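Long-range contacts in enoyl-acyl carrier protein reductase (Uncultured bacterium, PDB 6KIA), which probably catalyses the NADH-dependent reduction of enoyl-acyl carrier protein in fatty acid synthesis, as a novel type of enoyl reductase resistant to triclosan: residues G147-G152 with A221-R226; A153-A158 with G232-S237. All coordinates share one frame; numbering follows the deposited sequence.

Interaction 1. Residues G147-G152 with A221-R226; sequences GMIPDG and AAIRAR
The guanidinium of Arg226 meets the loop 147-152 end-on, with NH1 and NH2 converging on one backbone oxygen. Arg226 NH1 lies 2.9 Å from Ile149 O, and Arg226 NH2 also lies 2.9 Å from Ile149 O. Both bonds are bent at the hydrogen, as expected when two donors share one acceptor. They lie in the plane of the carbonyl and close to that of the guanidinium. Arg226 NH1 has a second acceptor, Asp151 OD1, at 2.9 Å. This is a salt bridge, and it is the straightest of the three bonds at 155°. Asp151 OD1 receives it on its anti lone pair, and the carboxylate plane is turned 37° from the guanidinium. Asp151 OD1 also lies against the aliphatic part of the arginine, 3.4 Å from Arg226 CD. The arginine gets there with CG anti to its backbone N and a bend at chi3 (67°). Deeper in, an apolar touch joins the loop to helix 221-229. Ile149 CD1 lies 4.2 Å from Ile223 CG2, and the two side chains cross at about a right angle. Ile223 also packs on Met142 and Leu145 of helix 120-146. Asp146, at the end of that helix, makes a further salt bridge to Arg226 NH2. Ser230 OG hydrogen-bonds both Gly152 N and Arg226 O, so Ser230, just past helix 221-229, links the loop to the helix backbone. Two carboxylates flank the guanidinium and probably offset its positive charge; together with the carbonyl of Ile149 they probably hold it in one orientation.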
loop_
_atom_site.group_PDB
_atom_site.type_symbol
_atom_site.label_atom_id
_atom_site.label_comp_id
_atom_site.label_asym_id
_atom_site.label_seq_id
_atom_site.Cartn_x
_atom_site.Cartn_y
_atom_site.Cartn_z
ATOM N N GLY A 147 11.804 25.979 -1.038
ATOM C CA GLY A 147 11.959 27.124 -0.156
ATOM C C GLY A 147 11.808 26.790 1.312
ATOM O O GLY A 147 12.170 27.582 2.181
ATOM N N MET A 148 11.282 25.603 1.591
ATOM C CA MET A 148 11.027 25.165 2.959
ATOM C C MET A 148 12.106 24.257 3.560
ATOM O O MET A 148 12.080 23.982 4.757
ATOM C CB MET A 148 9.691 24.408 3.024
ATOM C CG MET A 148 8.525 25.107 2.375
ATOM S SD MET A 148 7.081 24.037 2.603
ATOM C CE MET A 148 5.961 24.701 1.385
ATOM N N ILE A 149 13.022 23.757 2.737
ATOM C CA ILE A 149 14.050 22.843 3.211
ATOM C C ILE A 149 15.418 23.544 3.151
ATOM O O ILE A 149 15.957 23.785 2.069
ATOM C CB ILE A 149 14.068 21.523 2.394
ATOM C CG1 ILE A 149 12.650 20.947 2.265
ATOM C CG2 ILE A 149 15.017 20.495 3.017
ATOM C CD1 ILE A 149 12.589 19.722 1.388
ATOM N N PRO A 150 15.980 23.900 4.320
ATOM C CA PRO A 150 17.219 24.699 4.258
ATOM C C PRO A 150 18.421 23.862 3.827
ATOM O O PRO A 150 18.398 22.626 3.953
ATOM C CB PRO A 150 17.388 25.207 5.698
ATOM C CG PRO A 150 16.631 24.191 6.563
ATOM C CD PRO A 150 15.514 23.658 5.703
ATOM N N ASP A 151 19.457 24.532 3.305
ATOM C CA ASP A 151 20.739 23.883 3.099
ATOM C C ASP A 151 21.154 23.174 4.372
ATOM O O ASP A 151 21.041 23.736 5.473
ATOM C CB ASP A 151 21.853 24.890 2.739
ATOM C CG ASP A 151 21.660 25.541 1.390
ATOM O OD1 ASP A 151 20.816 25.066 0.618
ATOM O OD2 ASP A 151 22.383 26.530 1.083
ATOM N N GLY A 152 21.698 21.978 4.228
ATOM C CA GLY A 152 22.188 21.256 5.384
ATOM C C GLY A 152 21.161 20.294 5.958
ATOM O O GLY A 152 21.503 19.442 6.762
ATOM N N ALA A 221 14.714 16.318 -7.912
ATOM C CA ALA A 221 16.138 16.206 -8.226
ATOM C C ALA A 221 16.945 17.435 -7.835
ATOM O O ALA A 221 18.063 17.296 -7.334
ATOM C CB ALA A 221 16.333 15.924 -9.730
ATOM N N ALA A 222 16.397 18.626 -8.079
ATOM C CA ALA A 222 17.107 19.876 -7.777
ATOM C C ALA A 222 17.286 20.034 -6.273
ATOM O O ALA A 222 18.367 20.393 -5.786
ATOM C CB ALA A 222 16.373 21.064 -8.350
ATOM N N ILE A 223 16.215 19.754 -5.535
ATOM C CA ILE A 223 16.292 19.754 -4.081
ATOM C C ILE A 223 17.343 18.764 -3.588
ATOM O O ILE A 223 18.182 19.095 -2.738
ATOM C CB ILE A 223 14.914 19.396 -3.450
ATOM C CG1 ILE A 223 13.892 20.494 -3.750
ATOM C CG2 ILE A 223 15.053 19.202 -1.957
ATOM C CD1 ILE A 223 12.449 20.129 -3.360
ATOM N N ARG A 224 17.269 17.535 -4.099
ATOM C CA ARG A 224 18.205 16.466 -3.748
ATOM C C ARG A 224 19.656 16.920 -3.951
ATOM O O ARG A 224 20.499 16.751 -3.067
ATOM C CB ARG A 224 17.909 15.184 -4.548
ATOM C CG ARG A 224 18.806 14.030 -4.164
ATOM C CD ARG A 224 18.362 12.700 -4.812
ATOM N NE ARG A 224 18.522 12.686 -6.267
ATOM C CZ ARG A 224 17.516 12.755 -7.137
ATOM N NH1 ARG A 224 16.260 12.848 -6.706
ATOM N NH2 ARG A 224 17.762 12.737 -8.445
ATOM N N ALA A 225 19.942 17.432 -5.142
ATOM C CA ALA A 225 21.289 17.905 -5.456
ATOM C C ALA A 225 21.758 18.995 -4.486
ATOM O O ALA A 225 22.893 18.960 -3.997
ATOM C CB ALA A 225 21.343 18.412 -6.872
ATOM N N ARG A 226 20.879 19.946 -4.188
ATOM C CA ARG A 226 21.294 21.063 -3.350
ATOM C C ARG A 226 21.572 20.580 -1.918
ATOM O O ARG A 226 22.555 21.002 -1.278
ATOM C CB ARG A 226 20.244 22.189 -3.377
ATOM C CG ARG A 226 20.385 23.230 -2.255
ATOM C CD ARG A 226 19.339 24.335 -2.339
ATOM N NE ARG A 226 17.974 23.867 -2.095
ATOM C CZ ARG A 226 17.461 23.712 -0.881
ATOM N NH1 ARG A 226 18.213 23.967 0.187
ATOM N NH2 ARG A 226 16.209 23.286 -0.730
#

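Interaction 2. Residues A153-A158 with G232-S237; sequences ANAFFA and GQVRYS
Gly232 opens the pairing with its CA 3.3 Å from Ala153 O, a CA-H...O contact. A CB here would clash with that oxygen, so the close approach depends on the missing side chain. Gln233 N then donates to the side chain of Asn154, 2.8 Å from Asn154 OD1 and on a lone pair of the amide oxygen. The two side chains run alongside each other, with their amide planes steeply turned against each other. Gln233 O accepts from Ala155 N, the first of four backbone bonds in the parallel ladder. Val234 sends its methyls to the same face as Ala155 and Phe157, with Val234 CG1 4.0 Å from Phe157 CE2 at the ring edge. Leu227 of helix 221-229 packs on Val234 and Ala155. The two strands are neighbours in the central, mostly parallel sheet of a Rossmann-type fold, consistent with the family's clan, and their segment axes are 13° from parallel. Arg235 uses both its N and its O toward strand 155-159: N donates to Ala155 O, and O accepts from Phe157 N; the latter bond is nearly straight at 175°. Its side chain bends at chi2 and turns back along its own strand. There NH1 and NH2 both bond Gln233 OE1 in the guanidinium plane, and NH1 also reaches Val234 O from above the carbonyl plane. Tyr236 lies side by side with Phe157. Their planes are 11° apart but slid so far that the rings barely overlap, and Tyr236 CE2 is 3.5 Å from Phe157 CD2. The tyrosine OH bonds Ser220 and Arg224. Ser237 N closes the ladder on Phe157 O, 3.0 Å away. On the other face, Ser237 OG lies in the plane of the Phe156 ring, 3.3 Å from Phe156 CE2.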
loop_
_atom_site.group_PDB
_atom_site.type_symbol
_atom_site.label_atom_id
_atom_site.label_comp_id
_atom_site.label_asym_id
_atom_site.label_seq_id
_atom_site.Cartn_x
_atom_site.Cartn_y
_atom_site.Cartn_z
ATOM N N ALA A 153 19.905 20.444 5.576
ATOM C CA ALA A 153 18.880 19.534 6.105
ATOM C C ALA A 153 18.903 18.159 5.455
ATOM O O ALA A 153 19.401 17.967 4.337
ATOM C CB ALA A 153 17.534 20.143 5.965
ATOM N N ASN A 154 18.362 17.199 6.196
ATOM C CA ASN A 154 18.031 15.886 5.648
ATOM C C ASN A 154 16.594 15.919 5.196
ATOM O O ASN A 154 15.780 16.600 5.805
ATOM C CB ASN A 154 18.240 14.791 6.695
ATOM C CG ASN A 154 19.682 14.686 7.160
ATOM O OD1 ASN A 154 20.605 14.958 6.404
ATOM N ND2 ASN A 154 19.874 14.263 8.412
ATOM N N ALA A 155 16.283 15.211 4.112
ATOM C CA ALA A 155 14.922 15.136 3.629
ATOM C C ALA A 155 14.518 13.656 3.429
ATOM O O ALA A 155 15.281 12.832 2.906
ATOM C CB ALA A 155 14.754 15.929 2.327
ATOM N N PHE A 156 13.289 13.367 3.823
ATOM C CA PHE A 156 12.702 12.029 3.785
ATOM C C PHE A 156 11.405 12.155 2.997
ATOM O O PHE A 156 10.422 12.734 3.477
ATOM C CB PHE A 156 12.454 11.556 5.239
ATOM C CG PHE A 156 12.079 10.095 5.402
ATOM C CD1 PHE A 156 12.497 9.399 6.531
ATOM C CD2 PHE A 156 11.424 9.395 4.403
ATOM C CE1 PHE A 156 12.168 8.033 6.705
ATOM C CE2 PHE A 156 11.098 8.038 4.572
ATOM C CZ PHE A 156 11.490 7.376 5.711
ATOM N N PHE A 157 11.406 11.635 1.768
ATOM C CA PHE A 157 10.219 11.671 0.920
ATOM C C PHE A 157 9.539 10.316 1.012
ATOM O O PHE A 157 10.124 9.321 0.592
ATOM C CB PHE A 157 10.574 11.977 -0.550
ATOM C CG PHE A 157 11.128 13.356 -0.783
ATOM C CD1 PHE A 157 10.285 14.426 -1.065
ATOM C CD2 PHE A 157 12.484 13.562 -0.755
ATOM C CE1 PHE A 157 10.794 15.694 -1.312
ATOM C CE2 PHE A 157 13.013 14.815 -1.006
ATOM C CZ PHE A 157 12.161 15.900 -1.268
ATOM N N ALA A 158 8.332 10.261 1.583
ATOM C CA ALA A 158 7.642 8.980 1.770
ATOM C C ALA A 158 6.457 8.830 0.792
ATOM O O ALA A 158 5.404 9.462 0.938
ATOM C CB ALA A 158 7.169 8.847 3.222
ATOM N N GLY A 232 23.694 17.505 3.417
ATOM C CA GLY A 232 22.457 16.822 3.786
ATOM C C GLY A 232 22.374 15.413 3.248
ATOM O O GLY A 232 23.188 15.008 2.420
ATOM N N GLN A 233 21.388 14.660 3.751
ATOM C CA GLN A 233 21.040 13.317 3.253
ATOM C C GLN A 233 19.613 13.310 2.732
ATOM O O GLN A 233 18.733 13.952 3.303
ATOM C CB GLN A 233 21.178 12.269 4.359
ATOM C CG GLN A 233 22.594 12.111 4.892
ATOM C CD GLN A 233 23.495 11.380 3.926
ATOM O OE1 GLN A 233 23.085 10.406 3.290
ATOM N NE2 GLN A 233 24.747 11.822 3.832
ATOM N N VAL A 234 19.383 12.586 1.646
ATOM C CA VAL A 234 18.040 12.462 1.090
ATOM C C VAL A 234 17.649 10.997 0.947
ATOM O O VAL A 234 18.439 10.168 0.474
ATOM C CB VAL A 234 17.942 13.165 -0.278
ATOM C CG1 VAL A 234 16.556 12.946 -0.926
ATOM C CG2 VAL A 234 18.237 14.639 -0.116
ATOM N N ARG A 235 16.423 10.684 1.361
ATOM C CA ARG A 235 15.901 9.333 1.293
ATOM C C ARG A 235 14.509 9.332 0.644
ATOM O O ARG A 235 13.726 10.277 0.812
ATOM C CB ARG A 235 15.808 8.738 2.694
ATOM C CG ARG A 235 17.109 8.699 3.470
ATOM C CD ARG A 235 18.119 7.771 2.822
ATOM N NE ARG A 235 19.312 7.648 3.657
ATOM C CZ ARG A 235 20.414 8.366 3.475
ATOM N NH1 ARG A 235 20.474 9.224 2.475
ATOM N NH2 ARG A 235 21.455 8.211 4.283
ATOM N N TYR A 236 14.217 8.267 -0.094
ATOM C CA TYR A 236 12.870 8.010 -0.632
ATOM C C TYR A 236 12.412 6.654 -0.138
ATOM O O TYR A 236 13.199 5.708 -0.138
ATOM C CB TYR A 236 12.852 8.016 -2.158
ATOM C CG TYR A 236 13.351 9.315 -2.740
ATOM C CD1 TYR A 236 14.716 9.535 -2.899
ATOM C CD2 TYR A 236 12.471 10.334 -3.093
ATOM C CE1 TYR A 236 15.189 10.733 -3.406
ATOM C CE2 TYR A 236 12.948 11.534 -3.609
ATOM C CZ TYR A 236 14.299 11.717 -3.754
ATOM O OH TYR A 236 14.779 12.900 -4.272
ATOM N N SER A 237 11.166 6.568 0.316
ATOM C CA SER A 237 10.605 5.270 0.690
ATOM C C SER A 237 9.301 5.097 -0.076
ATOM O O SER A 237 8.677 6.088 -0.482
ATOM C CB SER A 237 10.364 5.185 2.198
ATOM O OG SER A 237 9.331 6.087 2.587
#

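In the fold
The two contacts are neighbours, with centres about 10 Å apart. Their segments alternate along the chain: 147-152 leads straight into 153-158, and helix 221-229 is followed by strand 234-240. Interaction 1 lies nearer the periphery, about 28 Å from the chain centre, against about 20 Å for interaction 2. They touch directly, with a probable hydrogen bond of 2.8 Å between Arg224 NH1 and Tyr236 OH, and with Arg224 CA packed on Val234 CG2. Helix 221-229 thus meets both the loop before strand 155-159 and the sheet itself. That sheet runs on toward the bound NADH, about 10 Å from the side chain of Ala158.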